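Local coordinates for protein probable TonB-dependent siderophore receptor PiuA (PDB 5FP1) that probably takes part in the first step of iron uptake by binding ferric siderophores at the bacterial outer membrane, at residues A[294-299]-A[324-329]; A[359-364]-A[411-416]. All coordinates share one frame; numbering follows the deposited sequence.

Interaction 1. Residues A[294-299]-A[324-329]. With C8E ((hydroxyethyloxy)tri(ethyloxy)octane), chain D; C8E ((hydroxyethyloxy)tri(ethyloxy)octane), chain J.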
loop_
_atom_site.group_PDB
_atom_site.type_symbol
_atom_site.label_atom_id
_atom_site.label_comp_id
_atom_site.label_asym_id
_atom_site.label_seq_id
_atom_site.Cartn_x
_atom_site.Cartn_y
_atom_site.Cartn_z
ATOM N N LYS A 294 6.229 3.969 -16.400
ATOM C CA LYS A 294 7.418 3.143 -16.542
ATOM C C LYS A 294 7.933 2.907 -15.128
ATOM O O LYS A 294 8.031 3.846 -14.333
ATOM C CB LYS A 294 8.475 3.851 -17.394
ATOM C CG LYS A 294 9.818 3.129 -17.392
ATOM C CD LYS A 294 10.316 2.853 -18.786
ATOM C CE LYS A 294 11.590 2.038 -18.787
ATOM N NZ LYS A 294 11.447 0.955 -19.790
ATOM N N SER A 295 8.211 1.657 -14.788
ATOM C CA SER A 295 8.588 1.330 -13.421
ATOM C C SER A 295 9.708 0.296 -13.429
ATOM O O SER A 295 9.551 -0.795 -14.001
ATOM C CB SER A 295 7.369 0.786 -12.653
ATOM O OG SER A 295 7.684 0.572 -11.278
ATOM N N LYS A 296 10.830 0.652 -12.805
ATOM C CA LYS A 296 11.982 -0.236 -12.685
ATOM C C LYS A 296 12.317 -0.520 -11.239
ATOM O O LYS A 296 12.170 0.337 -10.382
ATOM C CB LYS A 296 13.203 0.389 -13.381
ATOM C CG LYS A 296 12.917 0.702 -14.839
ATOM C CD LYS A 296 14.085 1.367 -15.568
ATOM C CE LYS A 296 15.241 0.405 -15.712
ATOM N NZ LYS A 296 16.065 0.722 -16.915
ATOM N N ASN A 297 12.780 -1.738 -10.980
ATOM C CA ASN A 297 13.174 -2.157 -9.660
ATOM C C ASN A 297 14.361 -3.083 -9.827
ATOM O O ASN A 297 14.337 -4.005 -10.660
ATOM C CB ASN A 297 11.973 -2.868 -8.991
ATOM C CG ASN A 297 12.113 -3.054 -7.489
ATOM O OD1 ASN A 297 12.956 -2.438 -6.796
ATOM N ND2 ASN A 297 11.223 -3.905 -6.950
ATOM N N ASP A 298 15.401 -2.848 -9.047
ATOM C CA ASP A 298 16.649 -3.592 -9.174
ATOM C C ASP A 298 17.194 -3.731 -7.764
ATOM O O ASP A 298 17.520 -2.727 -7.134
ATOM C CB ASP A 298 17.619 -2.805 -10.073
ATOM C CG ASP A 298 18.899 -3.552 -10.379
ATOM O OD1 ASP A 298 19.046 -4.731 -10.030
ATOM O OD2 ASP A 298 19.788 -2.944 -10.997
ATOM N N TYR A 299 17.206 -4.949 -7.237
ATOM C CA TYR A 299 17.529 -5.137 -5.849
ATOM C C TYR A 299 18.189 -6.460 -5.492
ATOM O O TYR A 299 17.993 -7.498 -6.156
ATOM C CB TYR A 299 16.298 -4.929 -4.961
ATOM C CG TYR A 299 15.226 -5.982 -5.073
ATOM C CD1 TYR A 299 15.369 -7.230 -4.475
ATOM C CD2 TYR A 299 14.042 -5.715 -5.742
ATOM C CE1 TYR A 299 14.368 -8.186 -4.550
ATOM C CE2 TYR A 299 13.043 -6.677 -5.842
ATOM C CZ TYR A 299 13.207 -7.910 -5.246
ATOM O OH TYR A 299 12.206 -8.857 -5.383
ATOM N N ILE A 324 15.166 -8.062 -10.862
ATOM C CA ILE A 324 15.374 -6.945 -11.757
ATOM C C ILE A 324 14.140 -6.884 -12.627
ATOM O O ILE A 324 13.866 -7.826 -13.382
ATOM C CB ILE A 324 16.585 -7.160 -12.696
ATOM C CG1 ILE A 324 17.839 -7.594 -11.927
ATOM C CG2 ILE A 324 16.840 -5.884 -13.513
ATOM C CD1 ILE A 324 18.928 -8.186 -12.826
ATOM N N THR A 325 13.350 -5.831 -12.484
ATOM C CA THR A 325 12.127 -5.720 -13.248
ATOM C C THR A 325 12.095 -4.415 -14.026
ATOM O O THR A 325 12.570 -3.364 -13.545
ATOM C CB THR A 325 10.849 -5.830 -12.388
ATOM O OG1 THR A 325 10.801 -4.791 -11.380
ATOM C CG2 THR A 325 10.779 -7.211 -11.730
ATOM N N ASP A 326 11.424 -4.477 -15.165
ATOM C CA ASP A 326 11.235 -3.292 -16.010
ATOM C C ASP A 326 9.860 -3.394 -16.627
ATOM O O ASP A 326 9.582 -4.299 -17.417
ATOM C CB ASP A 326 12.309 -3.231 -17.089
ATOM C CG ASP A 326 12.250 -1.941 -17.918
ATOM O OD1 ASP A 326 11.201 -1.301 -17.998
ATOM O OD2 ASP A 326 13.266 -1.592 -18.523
ATOM N N SER A 327 8.985 -2.499 -16.208
ATOM C CA SER A 327 7.599 -2.543 -16.609
ATOM C C SER A 327 7.156 -1.252 -17.299
ATOM O O SER A 327 7.515 -0.160 -16.873
ATOM C CB SER A 327 6.726 -2.787 -15.386
ATOM O OG SER A 327 5.347 -2.677 -15.719
ATOM N N GLU A 328 6.312 -1.391 -18.315
ATOM C CA GLU A 328 5.638 -0.256 -18.951
ATOM C C GLU A 328 4.153 -0.519 -19.026
ATOM O O GLU A 328 3.726 -1.626 -19.394
ATOM C CB GLU A 328 6.193 -0.019 -20.381
ATOM C CG GLU A 328 7.669 0.304 -20.329
ATOM C CD GLU A 328 8.271 0.725 -21.680
ATOM O OE1 GLU A 328 7.562 0.739 -22.712
ATOM O OE2 GLU A 328 9.478 1.033 -21.686
ATOM N N THR A 329 3.370 0.490 -18.685
ATOM C CA THR A 329 1.912 0.331 -18.677
ATOM C C THR A 329 1.251 1.515 -19.373
ATOM O O THR A 329 1.653 2.654 -19.180
ATOM C CB THR A 329 1.361 0.272 -17.226
ATOM O OG1 THR A 329 2.090 -0.709 -16.464
ATOM C CG2 THR A 329 -0.111 -0.062 -17.242
HETATM C C1 C8E D . 14.718 -5.899 -16.858
HETATM C C2 C8E D . 14.900 -7.368 -16.538
HETATM C C3 C8E D . 16.169 -7.860 -17.222
HETATM C C4 C8E D . 17.040 -8.659 -16.275
HETATM C C5 C8E D . 17.925 -9.652 -17.011
HETATM C C6 C8E D . 18.820 -9.000 -18.050
HETATM C C7 C8E D . 19.690 -10.067 -18.691
HETATM C C8 C8E D . 21.132 -9.616 -18.857
HETATM O O9 C8E D . 21.862 -10.693 -19.450
HETATM C C1 C8E J . 3.085 -2.127 -23.616
HETATM C C2 C8E J . 2.391 -1.010 -22.870
HETATM C C3 C8E J . 3.130 0.317 -23.038
HETATM C C4 C8E J . 2.602 1.103 -24.234
HETATM C C5 C8E J . 3.381 2.392 -24.474
HETATM C C6 C8E J . 3.373 3.268 -23.232
HETATM C C7 C8E J . 4.538 2.942 -22.295
HETATM C C8 C8E J . 4.844 4.116 -21.375
HETATM O O9 C8E J . 6.258 4.309 -21.346
HETATM C C10 C8E J . 6.711 5.203 -20.317
HETATM C C11 C8E J . 5.838 6.450 -20.178
HETATM O O12 C8E J . 6.482 7.437 -19.355
HETATM O O HOH W 1 9.052 -2.992 -12.436
HETATM O O HOH W 2 9.532 -5.285 -8.974
#

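Interaction 2. Residues A[359-364]-A[411-416]. With C8E ((hydroxyethyloxy)tri(ethyloxy)octane), chain G; C8E ((hydroxyethyloxy)tri(ethyloxy)octane), chain D.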
loop_
_atom_site.group_PDB
_atom_site.type_symbol
_atom_site.label_atom_id
_atom_site.label_comp_id
_atom_site.label_asym_id
_atom_site.label_seq_id
_atom_site.Cartn_x
_atom_site.Cartn_y
_atom_site.Cartn_z
ATOM N N LYS A 359 3.406 -4.473 -19.895
ATOM C CA LYS A 359 4.442 -5.423 -20.276
ATOM C C LYS A 359 5.624 -5.290 -19.333
ATOM O O LYS A 359 6.118 -4.186 -19.065
ATOM C CB LYS A 359 4.927 -5.196 -21.716
ATOM C CG LYS A 359 3.827 -5.357 -22.759
ATOM C CD LYS A 359 4.354 -5.486 -24.195
ATOM C CE LYS A 359 4.972 -6.862 -24.483
ATOM N NZ LYS A 359 3.981 -7.925 -24.875
ATOM N N THR A 360 6.092 -6.432 -18.859
ATOM C CA THR A 360 7.150 -6.496 -17.819
ATOM C C THR A 360 8.183 -7.509 -18.220
ATOM O O THR A 360 7.826 -8.626 -18.619
ATOM C CB THR A 360 6.561 -6.929 -16.441
ATOM O OG1 THR A 360 5.608 -5.955 -16.015
ATOM C CG2 THR A 360 7.650 -7.033 -15.347
ATOM N N ASP A 361 9.457 -7.114 -18.130
ATOM C CA ASP A 361 10.584 -8.032 -18.172
ATOM C C ASP A 361 11.078 -8.292 -16.749
ATOM O O ASP A 361 11.201 -7.361 -15.952
ATOM C CB ASP A 361 11.741 -7.423 -18.981
ATOM C CG ASP A 361 11.460 -7.389 -20.491
ATOM O OD1 ASP A 361 10.667 -8.205 -20.968
ATOM O OD2 ASP A 361 12.077 -6.574 -21.200
ATOM N N LYS A 362 11.378 -9.545 -16.426
ATOM C CA LYS A 362 11.880 -9.873 -15.096
ATOM C C LYS A 362 13.094 -10.768 -15.155
ATOM O O LYS A 362 13.111 -11.789 -15.876
ATOM C CB LYS A 362 10.787 -10.555 -14.247
ATOM C CG LYS A 362 11.175 -10.799 -12.781
ATOM C CD LYS A 362 11.830 -12.147 -12.505
ATOM C CE LYS A 362 12.232 -12.303 -11.038
ATOM N NZ LYS A 362 12.940 -13.568 -10.708
ATOM N N GLY A 363 14.088 -10.417 -14.335
ATOM C CA GLY A 363 15.270 -11.252 -14.124
ATOM C C GLY A 363 15.661 -11.215 -12.654
ATOM O O GLY A 363 14.921 -10.675 -11.780
ATOM N N GLY A 364 16.848 -11.723 -12.380
ATOM C CA GLY A 364 17.396 -11.693 -11.032
ATOM C C GLY A 364 18.877 -11.905 -11.144
ATOM O O GLY A 364 19.433 -11.900 -12.269
ATOM N N ASP A 411 14.612 -14.128 -16.613
ATOM C CA ASP A 411 13.751 -15.239 -16.195
ATOM C C ASP A 411 12.484 -15.363 -17.041
ATOM O O ASP A 411 12.165 -16.462 -17.538
ATOM C CB ASP A 411 13.361 -15.142 -14.719
ATOM C CG ASP A 411 14.561 -15.259 -13.795
ATOM O OD1 ASP A 411 15.372 -16.201 -13.972
ATOM O OD2 ASP A 411 14.696 -14.415 -12.890
ATOM N N PHE A 412 11.764 -14.267 -17.219
ATOM C CA PHE A 412 10.514 -14.299 -17.993
ATOM C C PHE A 412 10.067 -12.922 -18.388
ATOM O O PHE A 412 10.607 -11.918 -17.916
ATOM C CB PHE A 412 9.368 -14.990 -17.228
ATOM C CG PHE A 412 9.023 -14.353 -15.895
ATOM C CD1 PHE A 412 8.238 -13.230 -15.825
ATOM C CD2 PHE A 412 9.472 -14.926 -14.708
ATOM C CE1 PHE A 412 7.919 -12.643 -14.591
ATOM C CE2 PHE A 412 9.150 -14.367 -13.477
ATOM C CZ PHE A 412 8.372 -13.227 -13.413
ATOM N N ASP A 413 9.058 -12.871 -19.250
ATOM C CA ASP A 413 8.326 -11.622 -19.462
ATOM C C ASP A 413 6.851 -11.872 -19.266
ATOM O O ASP A 413 6.410 -13.011 -19.287
ATOM C CB ASP A 413 8.599 -10.951 -20.811
ATOM C CG ASP A 413 8.116 -11.781 -22.016
ATOM O OD1 ASP A 413 7.088 -12.467 -21.943
ATOM O OD2 ASP A 413 8.775 -11.694 -23.048
ATOM N N ALA A 414 6.096 -10.794 -19.096
ATOM C CA ALA A 414 4.665 -10.895 -18.789
ATOM C C ALA A 414 3.893 -9.764 -19.415
ATOM O O ALA A 414 4.313 -8.637 -19.360
ATOM C CB ALA A 414 4.436 -10.883 -17.286
ATOM N N THR A 415 2.718 -10.082 -19.940
ATOM C CA THR A 415 1.839 -9.105 -20.550
ATOM C C THR A 415 0.435 -9.263 -20.005
ATOM O O THR A 415 -0.131 -10.361 -20.022
ATOM C CB THR A 415 1.824 -9.288 -22.072
ATOM O OG1 THR A 415 3.158 -9.120 -22.554
ATOM C CG2 THR A 415 0.918 -8.256 -22.750
ATOM N N VAL A 416 -0.109 -8.179 -19.472
ATOM C CA VAL A 416 -1.493 -8.183 -18.963
ATOM C C VAL A 416 -2.270 -7.137 -19.748
ATOM O O VAL A 416 -1.874 -5.961 -19.849
ATOM C CB VAL A 416 -1.557 -7.872 -17.459
ATOM C CG1 VAL A 416 -2.996 -7.769 -16.981
ATOM C CG2 VAL A 416 -0.814 -8.947 -16.665
HETATM C C1 C8E G . 13.585 -11.027 -19.383
HETATM C C2 C8E G . 12.994 -11.334 -20.757
HETATM C C3 C8E G . 12.688 -12.816 -20.900
HETATM C C4 C8E G . 12.154 -13.200 -22.274
HETATM C C5 C8E G . 11.082 -14.285 -22.187
HETATM C C6 C8E G . 11.051 -15.158 -23.451
HETATM C C7 C8E G . 10.276 -14.543 -24.612
HETATM C C8 C8E G . 10.122 -15.568 -25.738
HETATM O O9 C8E G . 8.769 -15.623 -26.193
HETATM C C1 C8E D . 14.718 -5.899 -16.858
HETATM C C2 C8E D . 14.900 -7.368 -16.538
HETATM C C3 C8E D . 16.169 -7.860 -17.222
HETATM C C4 C8E D . 17.040 -8.659 -16.275
HETATM C C5 C8E D . 17.925 -9.652 -17.011
HETATM C C6 C8E D . 18.820 -9.000 -18.050
HETATM C C7 C8E D . 19.690 -10.067 -18.691
HETATM C C8 C8E D . 21.132 -9.616 -18.857
HETATM O O9 C8E D . 21.862 -10.693 -19.450
HETATM O O HOH W 3 3.359 -7.117 -16.989
HETATM O O HOH W 4 10.651 -9.412 -23.338
#

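Interaction 1. Residues A[294-299]-A[324-329]
Lys294 reaches across to two acidic side chains of the neighbouring strand. Its NZ donates to Glu328 OE2 at 2.7 Å, meeting the anti lone pair of that oxygen, and to Asp326 OD1 at 2.9 Å on the syn side. CG of Lys294 stands anti to the backbone N (chi1 171°); the chain bends at chi2, which turns CD toward Glu328, and again at chi4, which sets NZ between the two carboxylates. Lys296 lies alongside Asp326, pointing the same way, and adds a long salt bridge from Lys296 NZ to Asp326 OD2 (4.0 Å); Asp326 is thus shared by both lysines and links them into a network with Glu328.

Beneath these charges the backbones are antiparallel, with Ser295–Ser327 and Asn297–Thr325 as hydrogen-bonded pairs; Ser327 N to Ser295 O measures 2.8 Å. The strands form a β-hairpin in the wall of the TonB-dependent receptor β-barrel. Detergent marks the outer surface: Asp326 CB lies 3.6 Å from C1 of one C8E molecule, and Lys294 CB touches another.

The face with Ser295, Asn297, Thr325 and Ser327 turns inward, where Ser295 OG bonds to Asn269 and to Thr105 of the plug. Thr325 OG1 lies 3.3 Å from Asn297 CB and meets two waters, one bound to Ser295 O and the other to Asn297 ND2. The amide oxygen of Asn297 is held by Gln265, and Ser327 OG by Gln358.

Interaction 2. Residues A[359-364]-A[411-416]
Strands 359-364 and 411-416 run antiparallel at 164°, with Thr360–Ala414 as a regular hydrogen-bonded pair and a classic β-bulge where Asp411 and Phe412 both face Lys362. In the bulge, Lys362 O accepts from two backbone donors, Asp411 N at 2.9 Å and Phe412 N at 3.1 Å, while Lys362 N donates to Phe412 O.

The long side chain of Lys362 crosses the Phe412 ring obliquely. Lys362 CB sits over one ring face, 3.9 Å from the Phe412 centroid and offset toward the rim, a CH-pi contact. CG is anti to the backbone N, and the turn at chi2 (-91°) sets Lys362 CD 3.6 Å from Phe412 CE2. Beyond the ring, Lys362 NZ reaches Asp411 OD2 at 2.9 Å, approaching from above the carboxylate plane. The other oxygen of Asp411 pairs with Arg409, and Lys362 also makes a cation-pi contact with Trp501, a loop residue that also touches Phe412.

Both strands belong to the transmembrane β-barrel of the receptor, and the face bearing Lys359, Asp361, Asp413 and Thr415 is its outer one, in contact with detergent. There Lys359 lies beside Thr415, pointing the same way, and its NZ donates to Thr415 OG1 (2.7 Å). Asp361 and Asp413 bring like charges near each other, their carboxylates nearly coplanar; a water donating to Asp361 OD1 and Asp413 OD2 bridges them, which would ease the repulsion. Asp413 OD1 is held by Asn449. A C8E chain runs past this pair, with its C5 3.6 Å from Asp413 OD2. On the inner face, Thr360 OG1 donates to a water that in turn donates to Ala414 O.

Interactions 1 and 2 are neighbouring seams of one barrel wall, their centres about 9 Å apart. Strands 315-341 and 346-368 adjoin between them, with probable hydrogen bonds from Gly363 N to Ile324 O (2.8 Å) and from Glu328 N to Lys359 O (2.9 Å). Both seams are partly buried, and one C8E molecule touches both. Their chemistry is distributed differently across the wall: interaction 1 places its salt-bridge network on the outer face and small polar groups with water inside, next to the plug, whereas interaction 2 has its salt bridge and aromatic contact on the inner side and a water-bridged acidic pair outside. Pairing in 294-299/324-329 is regular, while 359-364/411-416 contains a bulge.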